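Local coordinates for protein ATP-citrate lyase beta-subunit (Chlorobium limicola, PDB 6HXJ) that probably takes part, as one subunit of ATP-citrate lyase, in the ATP- and CoA-dependent cleavage of citrate to oxaloacetate and acetyl-CoA, at residues A[11-16]-A[176-181]; A[185-190]-A[206-211]. One frame throughout, in Å; residues are numbered along the deposited sequence.

Interaction 1: A[11-16]-A[176-181]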
# COMPACT_ATOMS: atom_id res chain seq x y z
N LYS A 11 11.98 59.00 27.26
CA LYS A 11 11.83 57.64 27.77
C LYS A 11 13.17 56.91 27.80
O LYS A 11 13.49 56.27 28.80
CB LYS A 11 10.78 56.88 26.94
CG LYS A 11 10.74 55.38 27.23
CD LYS A 11 9.44 54.74 26.78
CE LYS A 11 9.67 53.31 26.34
NZ LYS A 11 8.47 52.47 26.54
N LEU A 12 13.97 57.05 26.72
CA LEU A 12 15.29 56.41 26.61
C LEU A 12 16.27 57.06 27.53
O LEU A 12 17.16 56.40 28.04
CB LEU A 12 15.80 56.47 25.19
CG LEU A 12 14.81 55.96 24.16
CD1 LEU A 12 15.51 55.60 22.89
CD2 LEU A 12 14.04 54.74 24.69
N PHE A 13 16.13 58.36 27.73
CA PHE A 13 16.98 59.06 28.67
C PHE A 13 16.73 58.46 30.01
O PHE A 13 17.66 57.99 30.65
CB PHE A 13 16.64 60.53 28.69
CG PHE A 13 17.19 61.30 27.54
CD1 PHE A 13 17.93 60.65 26.55
CD2 PHE A 13 16.99 62.66 27.43
CE1 PHE A 13 18.44 61.36 25.47
CE2 PHE A 13 17.52 63.37 26.36
CZ PHE A 13 18.24 62.72 25.39
N ASN A 14 15.45 58.41 30.41
CA ASN A 14 14.97 57.83 31.65
C ASN A 14 15.56 56.45 31.85
O ASN A 14 16.15 56.18 32.89
CB ASN A 14 13.48 57.74 31.59
CG ASN A 14 12.80 58.27 32.78
OD1 ASN A 14 13.09 59.37 33.26
ND2 ASN A 14 11.98 57.43 33.38
N LYS A 15 15.45 55.61 30.83
CA LYS A 15 15.98 54.25 30.83
C LYS A 15 17.47 54.21 31.23
O LYS A 15 17.86 53.38 32.04
CB LYS A 15 15.77 53.64 29.44
CG LYS A 15 16.44 52.32 29.23
CD LYS A 15 15.81 51.58 28.08
CE LYS A 15 16.81 50.65 27.46
NZ LYS A 15 16.24 49.92 26.30
N TRP A 16 18.29 55.10 30.67
CA TRP A 16 19.72 55.12 30.96
C TRP A 16 20.07 56.11 32.07
O TRP A 16 21.23 56.52 32.19
CB TRP A 16 20.54 55.34 29.66
CG TRP A 16 20.35 54.20 28.72
CD1 TRP A 16 19.39 54.07 27.77
CD2 TRP A 16 21.03 52.93 28.78
NE1 TRP A 16 19.46 52.83 27.18
CE2 TRP A 16 20.44 52.10 27.80
CE3 TRP A 16 22.06 52.42 29.58
CZ2 TRP A 16 20.85 50.77 27.62
CZ3 TRP A 16 22.46 51.11 29.40
CH2 TRP A 16 21.86 50.31 28.43
N ILE A 176 26.52 58.53 26.86
CA ILE A 176 27.38 57.66 26.06
C ILE A 176 26.85 56.25 26.05
O ILE A 176 26.89 55.61 25.00
CB ILE A 176 28.83 57.75 26.55
CG1 ILE A 176 29.47 59.08 26.08
CG2 ILE A 176 29.67 56.56 26.06
CD1 ILE A 176 30.69 59.52 26.84
N LEU A 177 26.35 55.77 27.20
CA LEU A 177 25.77 54.43 27.34
C LEU A 177 24.49 54.37 26.52
O LEU A 177 24.27 53.41 25.79
CB LEU A 177 25.49 54.08 28.82
CG LEU A 177 26.63 53.45 29.52
CD1 LEU A 177 26.33 53.27 31.01
CD2 LEU A 177 27.04 52.17 28.83
N CYS A 178 23.66 55.43 26.61
CA CYS A 178 22.41 55.58 25.91
C CYS A 178 22.67 55.55 24.44
O CYS A 178 21.98 54.84 23.73
CB CYS A 178 21.67 56.85 26.33
SG CYS A 178 20.09 57.15 25.47
N PHE A 179 23.71 56.24 23.96
CA PHE A 179 24.05 56.30 22.55
C PHE A 179 24.49 54.94 22.06
O PHE A 179 23.96 54.45 21.05
CB PHE A 179 25.13 57.36 22.30
CG PHE A 179 25.45 57.61 20.85
CD1 PHE A 179 26.32 56.78 20.16
CD2 PHE A 179 24.94 58.72 20.19
CE1 PHE A 179 26.65 57.03 18.82
CE2 PHE A 179 25.29 58.98 18.86
CZ PHE A 179 26.13 58.13 18.18
N ASP A 180 25.43 54.34 22.78
CA ASP A 180 25.98 53.03 22.44
C ASP A 180 24.86 51.97 22.34
O ASP A 180 24.70 51.32 21.30
CB ASP A 180 27.04 52.62 23.49
CG ASP A 180 28.19 51.77 22.98
OD1 ASP A 180 28.53 50.76 23.65
OD2 ASP A 180 28.85 52.18 21.99
N ASN A 181 24.04 51.90 23.39
CA ASN A 181 22.99 50.91 23.55
C ASN A 181 21.69 51.15 22.78
O ASN A 181 20.92 50.21 22.55
CB ASN A 181 22.70 50.74 25.01
CG ASN A 181 23.80 49.91 25.65
OD1 ASN A 181 23.77 48.67 25.62
ND2 ASN A 181 24.83 50.54 26.20
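Trp16, the first residue past the end of helix 6-15, carries most of the packing against helix 163-181. Trp16 CB starts toward that helix and meets Cys178 CB at 3.8 Å. Trp16 CG, anti to the carbonyl carbon (chi1 -64°), comes within 3.7 Å of Cys178 CA, and CD1 stays close to the same cysteine. The CA of Cys178 thus lies over one face of the indole: it is 3.9 Å from the centroid of the Trp16 five-membered ring and only 18° off the ring normal, which defines a CH-pi contact. Along the benzo ring, Trp16 CE3 lies 3.9 Å from Leu177 CB, while CZ2 and CH2 approach the CB and CG of Asn181. The Asn181 amide is turned 24° from the indole plane. Its orientation is set within its own helix, because Asn181 ND2 donates to Leu177 O at 3.0 Å, a carbonyl that also accepts the backbone N of Asn181. Trp16 NE1 is hydrogen-bonded to Glu182, which also forms a salt bridge with Lys15.

Deeper in, Cys178 SG, anti to its own backbone N, faces the turn of helix 6-15 carrying Leu12 and Phe13. Cys178 SG lies 4.3 Å from Phe13 CD1, at the edge of that ring, a sulfur-aromatic contact, and 4.4 Å from Leu12 CB. An alanine in place of Trp16 would remove the indole and would probably cost the packing over Cys178 and Leu177 together with the bond to Glu182. In this ATP-grasp region, the contact is characteristic of helix-helix packing on a sheet: Leu12, Phe13 and Cys178 also touch strand 200-210, so both helices rest on one antiparallel sheet.

Interaction 2: A[185-190]-A[206-211]; sequences QSIEIN and AVMNVD
Six hydrogen bonds join the two segments, and five of them run between backbone atoms. Strands 186-189 and 206-210 are antiparallel, with axes 4.6 Å apart at closest approach. Glu188 and Val207 form a hydrogen-bonded pair: Glu188 N reaches Val207 O at 2.8 Å, and Val207 N returns to Glu188 O at 2.9 Å with an N-H...O angle of 172°. Toward Asp211 the pattern changes. Asn209 O accepts both Gln185 N, at 2.7 Å from above the carbonyl plane, and Ser186 N, at 3.3 Å on a lone pair, so two residues face one in a classic beta bulge.

Asn209 N returns a bond to Ser186 O, and these two residues are also joined through their side chains. Asn209 ND2 donates to Ser186 OG at 2.8 Å, bent to 146° and tilted from the amide plane; the serine OG occupies the crowded position between its backbone N and carbonyl carbon (chi1 62°). On the other face Ile187 and Met208 lie side by side, CG1 of Ile187 being 3.7 Å from CG of Met208. The extended Gln185 side chain crosses that of Asp211 at about a right angle, and Gln185 NE2 is hydrogen-bonded to an acidic side chain of another protein's chain.

Strand 104-112 pairs with the outer side of 184-195, and strand 3-4 with that of 200-210. Helices 6-15 and 163-181 pack on the face bearing Ile187, Ile189, Ala206 and Met208.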
# COMPACT_ATOMS: atom_id res chain seq x y z
N GLN A 185 22.15 57.83 16.15
CA GLN A 185 22.97 58.48 15.14
C GLN A 185 23.50 59.76 15.80
O GLN A 185 24.64 60.16 15.59
CB GLN A 185 22.15 58.78 13.90
CG GLN A 185 21.77 57.49 13.17
CD GLN A 185 20.64 57.62 12.17
OE1 GLN A 185 19.78 58.51 12.23
NE2 GLN A 185 20.58 56.68 11.25
N SER A 186 22.68 60.36 16.65
CA SER A 186 22.98 61.59 17.38
C SER A 186 21.93 61.87 18.47
O SER A 186 20.76 61.49 18.34
CB SER A 186 23.08 62.78 16.43
OG SER A 186 21.86 63.02 15.75
N ILE A 187 22.37 62.56 19.54
CA ILE A 187 21.57 63.01 20.69
C ILE A 187 22.07 64.42 21.04
O ILE A 187 23.26 64.57 21.30
CB ILE A 187 21.73 62.05 21.90
CG1 ILE A 187 21.36 60.57 21.56
CG2 ILE A 187 20.95 62.58 23.12
CD1 ILE A 187 21.91 59.49 22.49
N GLU A 188 21.17 65.42 21.06
CA GLU A 188 21.51 66.81 21.33
C GLU A 188 20.63 67.34 22.46
O GLU A 188 19.41 67.30 22.37
CB GLU A 188 21.38 67.67 20.05
CG GLU A 188 22.14 68.98 20.14
CD GLU A 188 21.41 70.24 19.69
OE1 GLU A 188 20.26 70.47 20.16
OE2 GLU A 188 22.00 71.02 18.92
N ILE A 189 21.27 67.76 23.55
CA ILE A 189 20.61 68.32 24.73
C ILE A 189 21.05 69.78 24.91
O ILE A 189 22.21 70.06 25.19
CB ILE A 189 20.84 67.47 26.00
CG1 ILE A 189 20.35 66.01 25.82
CG2 ILE A 189 20.19 68.15 27.22
CD1 ILE A 189 20.79 65.04 26.88
N ASN A 190 20.12 70.71 24.68
CA ASN A 190 20.39 72.12 24.81
C ASN A 190 19.10 72.81 25.16
O ASN A 190 18.23 72.93 24.29
CB ASN A 190 21.01 72.72 23.53
CG ASN A 190 21.53 74.12 23.72
OD1 ASN A 190 22.30 74.42 24.65
ND2 ASN A 190 21.12 75.01 22.83
N ALA A 206 15.45 67.77 24.17
CA ALA A 206 16.04 66.51 23.72
C ALA A 206 15.81 66.24 22.23
O ALA A 206 14.68 65.88 21.83
CB ALA A 206 15.50 65.37 24.55
N VAL A 207 16.88 66.37 21.43
CA VAL A 207 16.88 66.09 19.98
C VAL A 207 17.59 64.74 19.72
O VAL A 207 18.81 64.69 19.70
CB VAL A 207 17.51 67.25 19.15
CG1 VAL A 207 17.29 67.03 17.66
CG2 VAL A 207 16.95 68.61 19.56
N MET A 208 16.83 63.66 19.50
CA MET A 208 17.44 62.35 19.30
C MET A 208 17.16 61.72 17.94
O MET A 208 16.01 61.57 17.55
CB MET A 208 16.99 61.39 20.41
CG MET A 208 17.79 60.17 20.53
SD MET A 208 17.21 59.36 22.01
CE MET A 208 18.40 57.95 22.11
N ASN A 209 18.22 61.28 17.27
CA ASN A 209 18.12 60.52 16.01
C ASN A 209 18.61 59.10 16.25
O ASN A 209 19.73 58.92 16.73
CB ASN A 209 18.93 61.17 14.89
CG ASN A 209 18.49 62.57 14.60
OD1 ASN A 209 17.49 62.81 13.91
ND2 ASN A 209 19.19 63.54 15.18
N VAL A 210 17.76 58.10 15.97
CA VAL A 210 18.16 56.70 16.16
C VAL A 210 18.21 55.98 14.82
O VAL A 210 17.53 56.37 13.87
CB VAL A 210 17.39 55.90 17.25
CG1 VAL A 210 17.69 56.46 18.64
CG2 VAL A 210 15.89 55.85 16.99
N ASP A 211 19.02 54.94 14.72
CA ASP A 211 19.10 54.16 13.49
C ASP A 211 17.91 53.14 13.47
O ASP A 211 18.00 52.07 14.07
CB ASP A 211 20.49 53.50 13.38
CG ASP A 211 20.65 52.44 12.29
OD1 ASP A 211 19.87 52.47 11.29
OD2 ASP A 211 21.58 51.62 12.40

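How the interactions relate
From the N terminus, helix 6-15 is laid down first, and interaction 1 closes a long loop when helix 163-181 returns to its end, about 160 residues later. The chain then passes almost directly into strand 184-195, and interaction 2 closes a short hairpin with strand 200-210. The two closures follow in series, neither nesting nor crossing, yet their centres are only 11 Å apart. Phe13 bridges them: Phe13 CE2 is 3.4 Å from Ala206 CB, and its CZ packs on Ile187. Phe179, from the same helix as Cys178, packs against the backbone at the start of strand 184-195. Together they tie the paired helices to the hairpin within the ATP-grasp region.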